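Side-chain contacts in arylsulfatase (Pseudoalteromonas sp. MB47, PDB 7AJ0), which probably hydrolyses sulfate esters of the algal polysaccharide fucoidan in an exo-acting manner, as a hexameric, calcium-containing member of the sulfatase family: residues Tyr177-Val182 / Ser238-Val243; Gly215-Arg220 / Arg225-Pro230. All coordinates share one frame; numbering follows the deposited sequence.

Contact 1 (Tyr177-Val182 / Ser238-Val243); sequences YGLPSV and SMIDQV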
ATOM      1  N   TYR A 177      -5.236 -46.463  10.734  1.00 26.98           N
ATOM      2  CA  TYR A 177      -4.676 -46.766   9.421  1.00 27.10           C
ATOM      3  C   TYR A 177      -4.606 -45.452   8.655  1.00 26.54           C
ATOM      4  O   TYR A 177      -5.646 -44.924   8.251  1.00 26.05           O
ATOM      5  CB  TYR A 177      -5.530 -47.789   8.679  1.00 27.24           C
ATOM      6  CG  TYR A 177      -4.909 -48.263   7.381  1.00 27.50           C
ATOM      7  CD1 TYR A 177      -4.806 -47.415   6.287  1.00 27.12           C
ATOM      8  CD2 TYR A 177      -4.423 -49.558   7.251  1.00 28.19           C
ATOM      9  CE1 TYR A 177      -4.235 -47.838   5.105  1.00 27.41           C
ATOM     10  CE2 TYR A 177      -3.852 -49.992   6.068  1.00 28.48           C
ATOM     11  CZ  TYR A 177      -3.763 -49.127   5.000  1.00 28.08           C
ATOM     12  OH  TYR A 177      -3.199 -49.543   3.819  1.00 28.41           O
ATOM     13  N   GLY A 178      -3.403 -44.933   8.454  1.00 26.66           N
ATOM     14  CA  GLY A 178      -3.281 -43.726   7.649  1.00 26.20           C
ATOM     15  C   GLY A 178      -1.936 -43.048   7.851  1.00 26.39           C
ATOM     16  O   GLY A 178      -0.937 -43.699   8.156  1.00 26.97           O
ATOM     17  N   LEU A 179      -1.948 -41.728   7.672  1.00 25.94           N
ATOM     18  CA  LEU A 179      -0.725 -40.942   7.660  1.00 26.10           C
ATOM     19  C   LEU A 179      -0.402 -40.450   9.062  1.00 26.17           C
ATOM     20  O   LEU A 179      -1.199 -39.699   9.639  1.00 25.73           O
ATOM     21  CB  LEU A 179      -0.868 -39.748   6.730  1.00 25.65           C
ATOM     22  CG  LEU A 179      -1.271 -39.969   5.275  1.00 25.54           C
ATOM     23  CD1 LEU A 179      -2.741 -40.320   5.135  1.00 25.19           C
ATOM     24  CD2 LEU A 179      -0.940 -38.718   4.459  1.00 25.31           C
ATOM     25  N   PRO A 180       0.733 -40.841   9.647  1.00 26.76           N
ATOM     26  CA  PRO A 180       1.154 -40.179  10.894  1.00 26.86           C
ATOM     27  C   PRO A 180       1.287 -38.672  10.758  1.00 27.35           C
ATOM     28  O   PRO A 180       0.917 -37.937  11.678  1.00 26.23           O
ATOM     29  CB  PRO A 180       2.502 -40.850  11.205  1.00 27.65           C
ATOM     30  CG  PRO A 180       2.399 -42.196  10.576  1.00 27.96           C
ATOM     31  CD  PRO A 180       1.581 -42.005   9.323  1.00 27.42           C
ATOM     32  N   SER A 181       1.802 -38.191   9.633  1.00 31.38           N
ATOM     33  CA  SER A 181       2.070 -36.763   9.438  1.00 26.14           C
ATOM     34  C   SER A 181       1.024 -36.197   8.436  1.00 25.52           C
ATOM     35  O   SER A 181      -0.124 -36.062   8.807  1.00 25.10           O
ATOM     36  CB  SER A 181       3.505 -36.545   8.974  1.00 26.65           C
ATOM     37  OG  SER A 181       3.750 -37.130   7.719  1.00 34.79           O
ATOM     38  N   VAL A 182       1.433 -35.928   7.205  1.00 25.54           N
ATOM     39  CA  VAL A 182       0.598 -35.140   6.294  1.00 25.03           C
ATOM     40  C   VAL A 182       1.069 -35.376   4.869  1.00 25.24           C
ATOM     41  O   VAL A 182       2.200 -35.788   4.638  1.00 25.75           O
ATOM     42  CB  VAL A 182       0.646 -33.638   6.686  1.00 24.77           C
ATOM     43  CG1 VAL A 182       2.085 -33.110   6.616  1.00 25.23           C
ATOM     44  CG2 VAL A 182      -0.277 -32.805   5.814  1.00 24.29           C
ATOM     45  N   SER A 238      -0.813 -41.633  -5.387  1.00 27.08           N
ATOM     46  CA  SER A 238      -2.043 -41.268  -6.080  1.00 26.74           C
ATOM     47  C   SER A 238      -3.216 -42.144  -5.657  1.00 26.58           C
ATOM     48  O   SER A 238      -4.371 -41.736  -5.823  1.00 26.21           O
ATOM     49  CB  SER A 238      -1.847 -41.354  -7.594  1.00 27.14           C
ATOM     50  OG  SER A 238      -1.808 -42.699  -8.037  1.00 35.38           O
ATOM     51  N   MET A 239      -2.947 -43.327  -5.110  1.00 26.92           N
ATOM     52  CA  MET A 239      -3.983 -44.234  -4.638  1.00 26.86           C
ATOM     53  C   MET A 239      -4.292 -44.061  -3.158  1.00 26.49           C
ATOM     54  O   MET A 239      -5.094 -44.828  -2.613  1.00 26.48           O
ATOM     55  CB  MET A 239      -3.554 -45.686  -4.891  1.00 27.51           C
ATOM     56  CG  MET A 239      -3.226 -45.996  -6.339  1.00 27.98           C
ATOM     57  SD  MET A 239      -4.643 -45.788  -7.436  1.00 27.78           S
ATOM     58  CE  MET A 239      -5.825 -46.916  -6.701  1.00 39.26           C
ATOM     59  N   ILE A 240      -3.695 -43.062  -2.506  1.00 26.23           N
ATOM     60  CA  ILE A 240      -3.738 -42.982  -1.048  1.00 26.02           C
ATOM     61  C   ILE A 240      -5.175 -42.948  -0.543  1.00 25.60           C
ATOM     62  O   ILE A 240      -5.526 -43.651   0.411  1.00 25.66           O
ATOM     63  CB  ILE A 240      -2.924 -41.764  -0.571  1.00 26.94           C
ATOM     64  CG1 ILE A 240      -2.655 -41.844   0.932  1.00 28.63           C
ATOM     65  CG2 ILE A 240      -3.641 -40.457  -0.905  1.00 32.30           C
ATOM     66  CD1 ILE A 240      -1.664 -40.803   1.417  1.00 26.70           C
ATOM     67  N   ASP A 241      -6.034 -42.146  -1.174  1.00 25.22           N
ATOM     68  CA  ASP A 241      -7.410 -42.024  -0.704  1.00 24.86           C
ATOM     69  C   ASP A 241      -8.293 -43.180  -1.154  1.00 25.12           C
ATOM     70  O   ASP A 241      -9.358 -43.393  -0.563  1.00 24.95           O
ATOM     71  CB  ASP A 241      -8.007 -40.693  -1.166  1.00 24.42           C
ATOM     72  CG  ASP A 241      -7.766 -39.572  -0.169  1.00 24.15           C
ATOM     73  OD1 ASP A 241      -8.265 -39.679   0.972  1.00 23.89           O
ATOM     74  OD2 ASP A 241      -7.061 -38.598  -0.514  1.00 23.97           O
ATOM     75  N   GLN A 242      -7.882 -43.927  -2.181  1.00 25.56           N
ATOM     76  CA  GLN A 242      -8.577 -45.165  -2.514  1.00 25.91           C
ATOM     77  C   GLN A 242      -8.263 -46.251  -1.492  1.00 26.22           C
ATOM     78  O   GLN A 242      -9.135 -47.054  -1.137  1.00 26.35           O
ATOM     79  CB  GLN A 242      -8.188 -45.629  -3.917  1.00 26.35           C
ATOM     80  CG  GLN A 242      -8.524 -44.640  -5.021  1.00 26.14           C
ATOM     81  CD  GLN A 242     -10.012 -44.384  -5.148  1.00 31.84           C
ATOM     82  OE1 GLN A 242     -10.798 -45.307  -5.364  1.00 26.14           O
ATOM     83  NE2 GLN A 242     -10.409 -43.123  -5.006  1.00 27.02           N
ATOM     84  N   VAL A 243      -7.020 -46.287  -1.008  1.00 26.41           N
ATOM     85  CA  VAL A 243      -6.641 -47.264   0.007  1.00 26.76           C
ATOM     86  C   VAL A 243      -7.345 -46.967   1.322  1.00 26.41           C
ATOM     87  O   VAL A 243      -7.822 -47.881   2.007  1.00 26.65           O
ATOM     88  CB  VAL A 243      -5.111 -47.282   0.177  1.00 27.10           C
ATOM     89  CG1 VAL A 243      -4.715 -48.153   1.357  1.00 37.73           C
ATOM     90  CG2 VAL A 243      -4.452 -47.764  -1.101  1.00 27.56           C
TER
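The phenol end of Tyr177 overlaps one methyl branch of Val243, CG1, which approaches the ring obliquely. The contact belongs to the α/β fold of the sulfatases, whose central mixed sheet has helices packed against it: here the end of strand 175-177 and the loop after it meet the first turn of helix 240-258. Tyr177 and Val243 cross at about a right angle. Ring carbon CE1 of Tyr177 lies 3.8 Å from CG1 of Val243, and OH of Tyr177 lies 3.2 Å from the same methyl. With CG opposite the backbone N (chi1 -173°), the tyrosine sends its long flat side chain out to the helix, and the short branched valine offers it a single methyl, CG1, near the hydroxyl.

Further along, Leu179 and Ile240 reach for each other tip to tip. The Ile240 chain is stretched out through CG1 (chi2 170°), which brings CD1 into the fork of the leucine, 3.8 Å from Leu179 CD2 and 3.9 Å from Leu179 CD1. A forked and a straight apolar end suit each other here, in a buried place where Leu216 and Tyr186 also touch Leu179. Between Tyr177 and Leu179 the chain turns a corner at Gly178, whose backbone angles would jam a CB against the preceding carbonyl, so glycine fits. The polar Asp241 turns to another partner, a salt bridge with Lys270. Met239 takes the N-cap position, and its carbonyl O accepts the first-turn bond from Val243 N at 2.9 Å.

Contact 2 (Gly215-Arg220 / Arg225-Pro230); sequences GLIKGR and REVAYP
The Tyr229 ring and Leu216 meet obliquely, Tyr229 CD1 4.1 Å from Leu216 CD1, while Val243 of helix 240-258 lies over the face of the ring on that same side. With CG set anti to the carbonyl carbon (chi1 -57°), Leu216 brings CD1 beside the ring. The two side chains run side by side, CB of Leu216 3.9 Å from CB of Tyr229, and the phenol OH bonds the carbonyl of Asp236. The other flat groups sit nearer the turn: the Glu226 carboxylate lies alongside Lys218, Glu226 OE1 4.1 Å from Lys218 CD, and the Arg225 guanidinium leads off to Glu170 and the carbonyls of Glu162 and Ala163.

The backbone is an antiparallel β-hairpin with a classic bulge, Ala228 and Tyr229 both facing Leu216. Leu216 O accepts a bond from Ala228 N at 2.9 Å and a weak one from Tyr229 N. Past the bulge, Lys218 N gives Glu226 O a nearly straight bond of 2.7 Å (167°). Gly215 suits its site because a CB would clash with Tyr229 O. On the face away from Leu216 and Tyr229, Ile217 CD1 packs 3.6 Å from Val227 CG2.

Shortened to an alanine, Leu216 would lose CG and both methyls, probably leaving a gap beside Tyr229 CD1 and Ile240. With Lys218 NZ 5.1 Å from Glu226 OE1, the opposite charges probably attract only loosely, so the hairpin is probably held mainly by backbone bonds and apolar packing.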
ATOM      1  N   GLY A 215       5.382 -44.678   4.561  1.00 29.70           N
ATOM      2  CA  GLY A 215       4.093 -44.920   3.938  1.00 33.89           C
ATOM      3  C   GLY A 215       2.979 -44.838   4.967  1.00 28.70           C
ATOM      4  O   GLY A 215       3.124 -44.204   6.011  1.00 28.57           O
ATOM      5  N   LEU A 216       1.866 -45.493   4.643  1.00 28.49           N
ATOM      6  CA  LEU A 216       0.729 -45.547   5.552  1.00 28.10           C
ATOM      7  C   LEU A 216       1.009 -46.552   6.666  1.00 28.64           C
ATOM      8  O   LEU A 216       1.490 -47.663   6.405  1.00 29.27           O
ATOM      9  CB  LEU A 216      -0.544 -45.917   4.801  1.00 27.76           C
ATOM     10  CG  LEU A 216      -0.889 -44.985   3.643  1.00 27.29           C
ATOM     11  CD1 LEU A 216      -2.202 -45.370   2.991  1.00 27.02           C
ATOM     12  CD2 LEU A 216      -0.939 -43.542   4.118  1.00 26.90           C
ATOM     13  N   ILE A 217       0.708 -46.161   7.897  1.00 28.46           N
ATOM     14  CA  ILE A 217       0.990 -46.969   9.075  1.00 29.00           C
ATOM     15  C   ILE A 217      -0.307 -47.586   9.574  1.00 28.83           C
ATOM     16  O   ILE A 217      -1.346 -46.917   9.644  1.00 28.20           O
ATOM     17  CB  ILE A 217       1.660 -46.126  10.176  1.00 29.05           C
ATOM     18  CG1 ILE A 217       2.985 -45.552   9.669  1.00 29.31           C
ATOM     19  CG2 ILE A 217       1.891 -46.961  11.426  1.00 29.65           C
ATOM     20  CD1 ILE A 217       3.965 -46.595   9.177  1.00 30.10           C
ATOM     21  N   LYS A 218      -0.242 -48.865   9.928  1.00 29.45           N
ATOM     22  CA  LYS A 218      -1.384 -49.634  10.409  1.00 29.45           C
ATOM     23  C   LYS A 218      -1.123 -50.038  11.850  1.00 29.94           C
ATOM     24  O   LYS A 218      -0.019 -50.485  12.178  1.00 30.60           O
ATOM     25  CB  LYS A 218      -1.597 -50.861   9.523  1.00 33.23           C
ATOM     26  CG  LYS A 218      -2.717 -51.796   9.937  1.00 30.98           C
ATOM     27  CD  LYS A 218      -2.552 -53.119   9.201  1.00 30.62           C
ATOM     28  CE  LYS A 218      -3.876 -53.686   8.720  1.00 45.98           C
ATOM     29  NZ  LYS A 218      -3.649 -54.829   7.784  1.00 51.29           N
ATOM     30  N   GLY A 219      -2.129 -49.875  12.701  1.00 29.66           N
ATOM     31  CA  GLY A 219      -1.966 -50.180  14.108  1.00 30.12           C
ATOM     32  C   GLY A 219      -3.254 -50.543  14.813  1.00 30.02           C
ATOM     33  O   GLY A 219      -4.297 -49.929  14.575  1.00 29.37           O
ATOM     34  N   ARG A 220      -3.190 -51.548  15.685  1.00 30.73           N
ATOM     35  CA  ARG A 220      -4.318 -51.957  16.504  1.00 30.79           C
ATOM     36  C   ARG A 220      -3.993 -51.710  17.971  1.00 31.14           C
ATOM     37  O   ARG A 220      -2.835 -51.812  18.393  1.00 31.67           O
ATOM     38  CB  ARG A 220      -4.663 -53.437  16.304  1.00 31.41           C
ATOM     39  CG  ARG A 220      -4.941 -53.813  14.867  1.00 31.21           C
ATOM     40  CD  ARG A 220      -5.496 -55.224  14.752  1.00 34.01           C
ATOM     41  NE  ARG A 220      -5.817 -55.557  13.367  1.00 41.96           N
ATOM     42  CZ  ARG A 220      -6.902 -55.133  12.725  1.00 31.01           C
ATOM     43  NH1 ARG A 220      -7.781 -54.351  13.337  1.00 46.66           N
ATOM     44  NH2 ARG A 220      -7.108 -55.488  11.463  1.00 36.43           N
ATOM     45  N   ARG A 225       3.126 -50.958  15.445  1.00 32.78           N
ATOM     46  CA  ARG A 225       2.978 -50.228  14.197  1.00 32.08           C
ATOM     47  C   ARG A 225       3.524 -51.053  13.040  1.00 32.49           C
ATOM     48  O   ARG A 225       4.573 -51.694  13.157  1.00 45.73           O
ATOM     49  CB  ARG A 225       3.716 -48.894  14.260  1.00 31.80           C
ATOM     50  CG  ARG A 225       3.251 -47.969  15.358  1.00 31.42           C
ATOM     51  CD  ARG A 225       4.089 -46.708  15.367  1.00 31.25           C
ATOM     52  NE  ARG A 225       3.734 -45.817  16.464  1.00 30.98           N
ATOM     53  CZ  ARG A 225       4.221 -44.590  16.616  1.00 30.75           C
ATOM     54  NH1 ARG A 225       5.087 -44.108  15.736  1.00 30.77           N
ATOM     55  NH2 ARG A 225       3.839 -43.846  17.644  1.00 30.55           N
ATOM     56  N   GLU A 226       2.807 -51.031  11.920  1.00 31.96           N
ATOM     57  CA  GLU A 226       3.245 -51.677  10.695  1.00 32.28           C
ATOM     58  C   GLU A 226       3.165 -50.680   9.548  1.00 31.60           C
ATOM     59  O   GLU A 226       2.292 -49.809   9.525  1.00 30.81           O
ATOM     60  CB  GLU A 226       2.384 -52.898  10.342  1.00 40.32           C
ATOM     61  CG  GLU A 226       2.303 -53.968  11.410  1.00 44.00           C
ATOM     62  CD  GLU A 226       1.355 -55.089  11.019  1.00 60.14           C
ATOM     63  OE1 GLU A 226       0.990 -55.167   9.824  1.00 61.05           O
ATOM     64  OE2 GLU A 226       0.970 -55.884  11.903  1.00 61.26           O
ATOM     65  N   VAL A 227       4.075 -50.818   8.588  1.00 31.96           N
ATOM     66  CA  VAL A 227       3.977 -50.100   7.322  1.00 31.45           C
ATOM     67  C   VAL A 227       3.101 -50.957   6.414  1.00 31.41           C
ATOM     68  O   VAL A 227       3.555 -51.952   5.848  1.00 36.97           O
ATOM     69  CB  VAL A 227       5.349 -49.829   6.706  1.00 39.89           C
ATOM     70  CG1 VAL A 227       5.187 -49.207   5.325  1.00 47.25           C
ATOM     71  CG2 VAL A 227       6.158 -48.915   7.611  1.00 31.97           C
ATOM     72  N   ALA A 228       1.833 -50.569   6.282  1.00 30.69           N
ATOM     73  CA  ALA A 228       0.868 -51.360   5.534  1.00 30.65           C
ATOM     74  C   ALA A 228       0.847 -51.030   4.050  1.00 30.44           C
ATOM     75  O   ALA A 228       0.531 -51.904   3.235  1.00 42.93           O
ATOM     76  CB  ALA A 228      -0.536 -51.158   6.114  1.00 30.07           C
ATOM     77  N   TYR A 229       1.172 -49.793   3.680  1.00 29.99           N
ATOM     78  CA  TYR A 229       1.132 -49.354   2.287  1.00 29.78           C
ATOM     79  C   TYR A 229       2.326 -48.443   2.034  1.00 29.86           C
ATOM     80  O   TYR A 229       2.295 -47.255   2.392  1.00 29.35           O
ATOM     81  CB  TYR A 229      -0.182 -48.639   1.971  1.00 29.01           C
ATOM     82  CG  TYR A 229      -0.343 -48.265   0.515  1.00 30.51           C
ATOM     83  CD1 TYR A 229       0.102 -47.036   0.038  1.00 30.97           C
ATOM     84  CD2 TYR A 229      -0.939 -49.140  -0.384  1.00 29.09           C
ATOM     85  CE1 TYR A 229      -0.041 -46.692  -1.296  1.00 37.19           C
ATOM     86  CE2 TYR A 229      -1.085 -48.806  -1.717  1.00 29.01           C
ATOM     87  CZ  TYR A 229      -0.636 -47.580  -2.168  1.00 36.12           C
ATOM     88  OH  TYR A 229      -0.784 -47.245  -3.495  1.00 42.98           O
ATOM     89  N   PRO A 230       3.394 -48.958   1.429  1.00 30.54           N
ATOM     90  CA  PRO A 230       4.564 -48.112   1.174  1.00 30.70           C
ATOM     91  C   PRO A 230       4.268 -47.067   0.115  1.00 32.26           C
ATOM     92  O   PRO A 230       3.490 -47.290  -0.816  1.00 30.01           O
ATOM     93  CB  PRO A 230       5.632 -49.101   0.689  1.00 31.63           C
ATOM     94  CG  PRO A 230       5.113 -50.456   1.050  1.00 32.46           C
ATOM     95  CD  PRO A 230       3.622 -50.344   0.983  1.00 31.27           C
TER

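Contact 1 is the buried one and contact 2 lies nearer the surface; their centres are about 10 Å apart, and the hairpin of contact 2 is nested in the chain loop that contact 1 closes. The sheet runs on between them: Gly178 O probably bonds Ile217 N, and Tyr177 CE2 packs 3.5 Å from Ala228 CB. Helix 240-258 is a partner in contact 1 and also meets contact 2, since Leu216 touches Ile240 and Val243. Their chemistry follows their place. Between loop and helix, contact 1 joins its segments by side-chain packing, mostly apolar, whereas the paired strands of contact 2 share backbone hydrogen bonds and carry the charged Lys218 and Glu226 at the more exposed edge.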